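Local coordinates for protein EreC (Klebsiella pneumoniae, PDB 6XCQ) that probably hydrolyses the lactone ring of erythromycin and related macrolide antibiotics, acting as an esterase that gives resistance to them, at residues A[171-176]-A[242-247]; A[100-105]-A[164-169]. The protein carries 1 engineered substitution. All blocks are in the same frame, centred on the assembly; numbering follows the deposited sequence. Where two conformers were deposited one is given.

Interaction 1 of 2, residues A[171-176]-A[242-247]; sequences AEIIKV and SDLFRK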
ATOM      1  N   ALA A 171     -17.520   7.259  16.303  1.00 18.61           N
ATOM      2  CA  ALA A 171     -18.454   7.943  17.200  1.00 25.20           C
ATOM      3  C   ALA A 171     -19.873   7.941  16.639  1.00 22.55           C
ATOM      4  O   ALA A 171     -20.847   7.803  17.396  1.00 22.07           O
ATOM      5  CB  ALA A 171     -17.979   9.371  17.477  1.00 19.92           C
ATOM      6  N   GLU A 172     -20.018   8.088  15.315  1.00 21.34           N
ATOM      7  CA  GLU A 172     -21.349   8.035  14.715  1.00 21.42           C
ATOM      8  C   GLU A 172     -21.950   6.642  14.826  1.00 23.85           C
ATOM      9  O   GLU A 172     -23.139   6.488  15.132  1.00 23.90           O
ATOM     10  CB  GLU A 172     -21.297   8.454  13.249  1.00 24.39           C
ATOM     11  CG  GLU A 172     -20.782   9.857  13.002  1.00 29.52           C
ATOM     12  CD  GLU A 172     -20.431  10.073  11.538  1.00 43.99           C
ATOM     13  OE1 GLU A 172     -20.484   9.085  10.772  1.00 38.26           O
ATOM     14  OE2 GLU A 172     -20.105  11.221  11.153  1.00 52.77           O
ATOM     15  N   ILE A 173     -21.152   5.613  14.551  1.00 24.21           N
ATOM     16  CA  ILE A 173     -21.649   4.248  14.676  1.00 18.37           C
ATOM     17  C   ILE A 173     -22.010   3.952  16.126  1.00 16.24           C
ATOM     18  O   ILE A 173     -23.118   3.494  16.430  1.00 22.66           O
ATOM     19  CB  ILE A 173     -20.608   3.253  14.134  1.00 14.32           C
ATOM     20  CG1 ILE A 173     -20.445   3.422  12.617  1.00 18.80           C
ATOM     21  CG2 ILE A 173     -20.989   1.831  14.501  1.00 15.76           C
ATOM     22  CD1 ILE A 173     -19.164   2.779  12.070  1.00 17.45           C
ATOM     23  N   ILE A 174     -21.085   4.230  17.044  1.00 18.66           N
ATOM     24  CA  ILE A 174     -21.297   3.914  18.452  1.00 18.98           C
ATOM     25  C   ILE A 174     -22.546   4.617  18.972  1.00 29.64           C
ATOM     26  O   ILE A 174     -23.302   4.058  19.778  1.00 21.22           O
ATOM     27  CB  ILE A 174     -20.045   4.281  19.268  1.00 21.70           C
ATOM     28  CG1 ILE A 174     -18.927   3.260  19.031  1.00 33.54           C
ATOM     29  CG2 ILE A 174     -20.348   4.378  20.732  1.00 21.22           C
ATOM     30  CD1 ILE A 174     -19.330   1.849  19.324  1.00 33.08           C
ATOM     31  N   LYS A 175     -22.809   5.833  18.487  1.00 22.31           N
ATOM     32  CA  LYS A 175     -24.008   6.547  18.920  1.00 20.68           C
ATOM     33  C   LYS A 175     -25.259   5.729  18.657  1.00 23.22           C
ATOM     34  O   LYS A 175     -26.218   5.773  19.442  1.00 24.16           O
ATOM     35  CB  LYS A 175     -24.129   7.901  18.214  1.00 21.52           C
ATOM     36  CG  LYS A 175     -25.363   8.678  18.685  1.00 37.99           C
ATOM     37  CD  LYS A 175     -25.879   9.659  17.653  1.00 36.78           C
ATOM     38  CE  LYS A 175     -27.415   9.714  17.652  1.00 48.50           C
ATOM     39  NZ  LYS A 175     -28.035   9.560  19.010  1.00 46.31           N
ATOM     40  N   VAL A 176     -25.265   4.964  17.571  1.00 25.99           N
ATOM     41  CA  VAL A 176     -26.432   4.163  17.236  1.00 21.84           C
ATOM     42  C   VAL A 176     -26.443   2.860  18.016  1.00 23.05           C
ATOM     43  O   VAL A 176     -27.454   2.498  18.628  1.00 23.70           O
ATOM     44  CB  VAL A 176     -26.491   3.912  15.722  1.00 19.67           C
ATOM     45  CG1 VAL A 176     -27.678   3.050  15.397  1.00 22.91           C
ATOM     46  CG2 VAL A 176     -26.579   5.251  14.977  1.00 26.48           C
ATOM     47  N   SER A 242     -27.435  -3.688  10.810  1.00 15.98           N
ATOM     48  CA  SER A 242     -26.812  -3.834   9.491  1.00 27.10           C
ATOM     49  C   SER A 242     -25.358  -4.260   9.701  1.00 24.70           C
ATOM     50  O   SER A 242     -25.085  -5.124  10.550  1.00 22.91           O
ATOM     51  CB  SER A 242     -27.014  -2.528   8.728  1.00 24.96           C
ATOM     52  OG  SER A 242     -26.440  -2.576   7.433  1.00 29.80           O
ATOM     53  N   ASP A 243     -24.397  -3.672   8.996  1.00 24.16           N
ATOM     54  CA  ASP A 243     -22.987  -4.008   9.152  1.00 27.57           C
ATOM     55  C   ASP A 243     -22.255  -3.042  10.078  1.00 21.12           C
ATOM     56  O   ASP A 243     -21.031  -2.893   9.973  1.00 18.37           O
ATOM     57  CB  ASP A 243     -22.297  -4.059   7.781  1.00 27.38           C
ATOM     58  CG  ASP A 243     -22.351  -2.717   7.032  1.00 34.79           C
ATOM     59  OD1 ASP A 243     -23.081  -1.786   7.459  1.00 28.64           O
ATOM     60  OD2 ASP A 243     -21.654  -2.598   6.002  1.00 45.06           O
ATOM     61  N   LEU A 244     -22.972  -2.377  10.990  1.00 18.14           N
ATOM     62  CA  LEU A 244     -22.326  -1.344  11.796  1.00 22.71           C
ATOM     63  C   LEU A 244     -21.363  -1.935  12.825  1.00 18.41           C
ATOM     64  O   LEU A 244     -20.363  -1.293  13.163  1.00 20.55           O
ATOM     65  CB  LEU A 244     -23.369  -0.460  12.485  1.00 22.90           C
ATOM     66  CG  LEU A 244     -24.292   0.418  11.625  1.00 25.23           C
ATOM     67  CD1 LEU A 244     -25.227   1.234  12.520  1.00 16.16           C
ATOM     68  CD2 LEU A 244     -23.486   1.331  10.741  1.00 23.52           C
ATOM     69  N   PHE A 245     -21.634  -3.138  13.340  1.00 18.00           N
ATOM     70  CA  PHE A 245     -20.676  -3.754  14.254  1.00 18.94           C
ATOM     71  C   PHE A 245     -19.335  -3.985  13.558  1.00 15.18           C
ATOM     72  O   PHE A 245     -18.272  -3.673  14.107  1.00 17.89           O
ATOM     73  CB  PHE A 245     -21.201  -5.081  14.814  1.00 14.46           C
ATOM     74  CG  PHE A 245     -20.127  -5.886  15.485  1.00 17.49           C
ATOM     75  CD1 PHE A 245     -19.666  -5.529  16.747  1.00 16.31           C
ATOM     76  CD2 PHE A 245     -19.509  -6.934  14.825  1.00 21.57           C
ATOM     77  CE1 PHE A 245     -18.631  -6.241  17.350  1.00 18.87           C
ATOM     78  CE2 PHE A 245     -18.472  -7.646  15.421  1.00 25.21           C
ATOM     79  CZ  PHE A 245     -18.040  -7.304  16.682  1.00 16.07           C
ATOM     80  N   ARG A 246     -19.377  -4.549  12.349  0.58 20.17           N
ATOM     81  CA  ARG A 246     -18.157  -4.815  11.587  0.58 21.49           C
ATOM     82  C   ARG A 246     -17.399  -3.531  11.289  0.58 22.73           C
ATOM     83  O   ARG A 246     -16.165  -3.486  11.394  0.58 15.47           O
ATOM     84  CB  ARG A 246     -18.514  -5.538  10.286  0.58 22.37           C
ATOM     85  CG  ARG A 246     -17.337  -6.173   9.551  0.58 27.28           C
ATOM     86  CD  ARG A 246     -16.733  -5.242   8.504  0.58 26.20           C
ATOM     87  NE  ARG A 246     -17.714  -4.768   7.533  0.58 33.41           N
ATOM     88  CZ  ARG A 246     -17.554  -3.670   6.802  0.58 30.17           C
ATOM     89  NH1 ARG A 246     -16.453  -2.942   6.934  0.58 31.08           N
ATOM     90  NH2 ARG A 246     -18.490  -3.300   5.943  0.58 31.99           N
ATOM     91  N   LYS A 247     -18.118  -2.477  10.893  1.00 18.74           N
ATOM     92  CA  LYS A 247     -17.455  -1.203  10.623  1.00 17.39           C
ATOM     93  C   LYS A 247     -16.844  -0.632  11.893  1.00 22.82           C
ATOM     94  O   LYS A 247     -15.704  -0.157  11.866  1.00 17.33           O
ATOM     95  CB  LYS A 247     -18.420  -0.200   9.985  1.00 18.70           C
ATOM     96  CG  LYS A 247     -18.853  -0.600   8.588  1.00 19.49           C
ATOM     97  CD  LYS A 247     -19.749   0.451   7.947  1.00 35.29           C
ATOM     98  CE  LYS A 247     -19.892   0.200   6.453  1.00 36.39           C
ATOM     99  NZ  LYS A 247     -20.835   1.145   5.811  1.00 41.31           N
TER
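Ile-173 reaches across to helix 244-267 with both of its branches: both touch Leu-244, and the longer one also reaches Lys-247. Its CG2 methyl, anti to the backbone N of Ile-173, lies 3.5 Å from the carbonyl O of Leu-244 and also rests against the CB of that leucine. The CG1 branch extends to the residue one turn on in helix 244-267, where CD1 of Ile-173 abuts CB of Lys-247 at 3.7 Å, the two side chains crossing at about a right angle. Leu-244 answers by forking around this helix face: its CD2 lies 4.1 Å from Ile-173 CG1, while its CD1 stands 4.2 Å from Val-176 CG1, one helical turn further on. Lys-247 gives the contact only the root of its side chain. Its CG lies beside the backbone N (chi1 -67°), and the extended chain carries the ammonium group away, to a long ion pair with Asp-243, whose OD2 is bound more closely by Arg-246 NH2, at 3.2 Å. The side chains meet through carbon atoms alone. The contact joins the C-terminal part of helix 164-177 to the first turn of helix 244-267; Ile-174 touches helix 182-191, and Phe-245 packs on helix 233-236.

Interaction 2 of 2, residues A[100-105]-A[164-169]; sequences GAIQAS and RDDLAQ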
ATOM      1  N   GLY A 100      -6.060   4.548   4.021  1.00 14.25           N
ATOM      2  CA  GLY A 100      -7.063   4.040   4.937  1.00 12.73           C
ATOM      3  C   GLY A 100      -8.390   3.781   4.251  1.00 15.50           C
ATOM      4  O   GLY A 100      -8.636   4.217   3.128  1.00 13.86           O
ATOM      5  N   ALA A 101      -9.247   3.028   4.957  1.00 15.07           N
ATOM      6  CA  ALA A 101     -10.568   2.672   4.440  1.00 21.00           C
ATOM      7  C   ALA A 101     -11.397   3.907   4.122  1.00 17.02           C
ATOM      8  O   ALA A 101     -12.110   3.946   3.117  1.00 18.59           O
ATOM      9  CB  ALA A 101     -11.320   1.805   5.458  1.00 23.13           C
ATOM     10  N   ILE A 102     -11.340   4.917   4.979  1.00 18.08           N
ATOM     11  CA  ILE A 102     -12.134   6.114   4.732  1.00 18.66           C
ATOM     12  C   ILE A 102     -11.530   6.928   3.589  1.00 19.01           C
ATOM     13  O   ILE A 102     -12.251   7.460   2.736  1.00 16.42           O
ATOM     14  CB  ILE A 102     -12.250   6.933   6.022  1.00 17.76           C
ATOM     15  CG1 ILE A 102     -13.061   6.135   7.064  1.00 18.04           C
ATOM     16  CG2 ILE A 102     -12.897   8.275   5.728  1.00 23.24           C
ATOM     17  CD1 ILE A 102     -13.092   6.755   8.447  1.00 15.51           C
ATOM     18  N   GLN A 103     -10.203   7.058   3.562  1.00 17.06           N
ATOM     19  CA  GLN A 103      -9.561   7.686   2.414  1.00 16.94           C
ATOM     20  C   GLN A 103      -9.990   7.016   1.118  1.00 15.36           C
ATOM     21  O   GLN A 103     -10.271   7.686   0.120  1.00 16.39           O
ATOM     22  CB  GLN A 103      -8.038   7.618   2.565  1.00 23.05           C
ATOM     23  CG  GLN A 103      -7.461   8.627   3.532  1.00 17.89           C
ATOM     24  CD  GLN A 103      -5.955   8.494   3.671  1.00 22.34           C
ATOM     25  OE1 GLN A 103      -5.430   7.400   3.890  1.00 18.84           O
ATOM     26  NE2 GLN A 103      -5.249   9.613   3.537  1.00 20.27           N
ATOM     27  N   ALA A 104     -10.076   5.689   1.123  1.00 14.29           N
ATOM     28  CA  ALA A 104     -10.432   4.988  -0.105  1.00 15.69           C
ATOM     29  C   ALA A 104     -11.894   5.193  -0.483  1.00 15.82           C
ATOM     30  O   ALA A 104     -12.224   5.178  -1.671  1.00 19.23           O
ATOM     31  CB  ALA A 104     -10.127   3.491   0.030  1.00 13.97           C
ATOM     32  N   SER A 105     -12.798   5.343   0.494  1.00 17.64           N
ATOM     33  CA  SER A 105     -14.199   5.566   0.133  1.00 18.57           C
ATOM     34  C   SER A 105     -14.356   6.865  -0.648  1.00 17.59           C
ATOM     35  O   SER A 105     -15.144   6.937  -1.597  1.00 21.07           O
ATOM     36  CB  SER A 105     -15.090   5.571   1.381  1.00 24.05           C
ATOM     37  OG  SER A 105     -14.683   6.588   2.274  1.00 33.45           O
ATOM     38  N   ARG A 164      -8.355  11.010  13.089  1.00 22.15           N
ATOM     39  CA  ARG A 164      -9.585  11.788  13.193  1.00 26.69           C
ATOM     40  C   ARG A 164     -10.746  11.130  12.450  1.00 23.43           C
ATOM     41  O   ARG A 164     -11.824  10.949  13.020  1.00 24.31           O
ATOM     42  CB  ARG A 164      -9.367  13.206  12.668  1.00 21.79           C
ATOM     43  CG  ARG A 164     -10.579  14.106  12.910  1.00 34.65           C
ATOM     44  CD  ARG A 164     -10.609  15.302  11.971  1.00 51.82           C
ATOM     45  NE  ARG A 164     -10.787  14.916  10.571  1.00 58.80           N
ATOM     46  CZ  ARG A 164      -9.869  15.102   9.626  1.00 57.24           C
ATOM     47  NH1 ARG A 164     -10.111  14.725   8.377  1.00 58.78           N
ATOM     48  NH2 ARG A 164      -8.708  15.664   9.934  1.00 58.38           N
ATOM     49  N   ASP A 165     -10.558  10.807  11.162  1.00 23.59           N
ATOM     50  CA  ASP A 165     -11.638  10.203  10.377  1.00 19.54           C
ATOM     51  C   ASP A 165     -12.135   8.926  11.043  1.00 23.07           C
ATOM     52  O   ASP A 165     -13.343   8.689  11.134  1.00 19.15           O
ATOM     53  CB  ASP A 165     -11.181   9.868   8.948  1.00 22.33           C
ATOM     54  CG  ASP A 165     -11.019  11.090   8.036  1.00 39.89           C
ATOM     55  OD1 ASP A 165     -11.479  12.207   8.359  1.00 31.53           O
ATOM     56  OD2 ASP A 165     -10.406  10.900   6.964  1.00 34.21           O
ATOM     57  N   ASP A 166     -11.211   8.075  11.494  1.00 20.56           N
ATOM     58  CA  ASP A 166     -11.629   6.802  12.067  1.00 14.11           C
ATOM     59  C   ASP A 166     -12.456   7.026  13.325  1.00 17.90           C
ATOM     60  O   ASP A 166     -13.504   6.400  13.507  1.00 15.12           O
ATOM     61  CB  ASP A 166     -10.417   5.929  12.377  1.00 13.39           C
ATOM     62  CG  ASP A 166      -9.790   5.325  11.122  1.00 23.66           C
ATOM     63  OD1 ASP A 166     -10.531   4.765  10.280  1.00 22.55           O
ATOM     64  OD2 ASP A 166      -8.550   5.399  10.992  1.00 25.10           O
ATOM     65  N   LEU A 167     -11.988   7.913  14.204  1.00 18.36           N
ATOM     66  CA  LEU A 167     -12.689   8.174  15.454  1.00 20.90           C
ATOM     67  C   LEU A 167     -14.044   8.810  15.204  1.00 26.28           C
ATOM     68  O   LEU A 167     -15.009   8.539  15.930  1.00 22.07           O
ATOM     69  CB  LEU A 167     -11.854   9.082  16.346  1.00 20.36           C
ATOM     70  CG  LEU A 167     -10.621   8.486  17.013  1.00 25.64           C
ATOM     71  CD1 LEU A 167      -9.561   9.567  17.145  1.00 32.60           C
ATOM     72  CD2 LEU A 167     -10.975   7.885  18.373  1.00 25.92           C
ATOM     73  N   ALA A 168     -14.129   9.678  14.199  1.00 20.15           N
ATOM     74  CA  ALA A 168     -15.387  10.358  13.919  1.00 18.19           C
ATOM     75  C   ALA A 168     -16.428   9.385  13.391  1.00 23.01           C
ATOM     76  O   ALA A 168     -17.604   9.470  13.760  1.00 22.08           O
ATOM     77  CB  ALA A 168     -15.164  11.498  12.923  1.00 17.29           C
ATOM     78  N   GLN A 169     -16.023   8.471  12.506  0.55 17.90           N
ATOM     79  CA  GLN A 169     -16.953   7.449  12.046  0.55 19.34           C
ATOM     80  C   GLN A 169     -17.328   6.518  13.187  0.55 23.63           C
ATOM     81  O   GLN A 169     -18.505   6.177  13.356  0.55 20.21           O
ATOM     82  CB  GLN A 169     -16.354   6.655  10.880  0.55 17.38           C
ATOM     83  CG  GLN A 169     -17.341   5.672  10.282  0.55 16.74           C
ATOM     84  CD  GLN A 169     -16.688   4.611   9.413  0.55 21.60           C
ATOM     85  OE1 GLN A 169     -16.995   3.425   9.527  0.55 26.31           O
ATOM     86  NE2 GLN A 169     -15.790   5.034   8.537  0.55 22.53           N
TER
HETATM   87  O   HOH W   1      -9.720   4.605   7.576  1.00 19.29           O
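Asp-166 OD1 accepts a bond of 2.8 Å from a water, which in turn accepts the backbone N-H of Ile-102 at 3.1 Å, so one water joins the carboxylate to the first turn of helix 101-112. The same oxygen lies 3.7 Å from the CD1 methyl of Ile-102 and has a long, weak ion pair with Arg-251; the other oxygen, OD2, is bound by Ser-254. These partners probably fix the rotation of the carboxylate. Ile-102 is the one side chain of its segment that enters the contact in depth. With CG1 beside the backbone N (chi1 -66°) and the chain extended beyond it, CD1 is carried to helix 164-177, 3.7 Å from Asp-165 CB. The backbone O of Asp-165 is 3.3 Å from Ile-102 CD1, so that with Asp-166 OD1 polar atoms lie beside the methyl. The CG2 branch lies instead beside the carboxylate of Asp-165, 3.8 Å from OD2, an oxygen that also pairs with Arg-106. From the next turn Gln-169, in the conformer described, runs past the isoleucine in the opposite direction, and its OE1 is held by Arg-251. Within 100-105, Gly-100 N gives Gln-103 OE1 a nearly straight bond (173°) that meets a lone pair in the carbonyl plane, tying the N-cap residue to the helix it precedes. The two helix segments stand at 90°, their axes 10.2 Å apart. Helix 101-112 follows strand 94-97 of the mainly parallel central sheet, and this contact sets its N-terminal end, just past the C-terminal end of that strand, against helix 164-177, the start of the helical excursion that leaves the sheet after edge strand 151-154 in this Ere-like fold.

In the fold
After strands 33-36 and 62-65 and helix 73-90, the chain runs through strand 94-97 into helix 101-112. Interaction 2 closes a loop when helix 164-177 returns to that helix, after a path through helix 126-146 and the edge strand 151-154. Interaction 1 opens further along helix 164-177 and closes at the start of helix 244-267, so the two loops follow in series, neither nested nor crossed. The second encloses a strand-free, mainly helical excursion (helices 182-191, 200-208, 212-231 and 233-236). With their centres 13 Å apart, the contacts meet where Lys-247 packs on Gln-169, and helix 164-177 links helix 101-112, at the sheet, to helix 244-267.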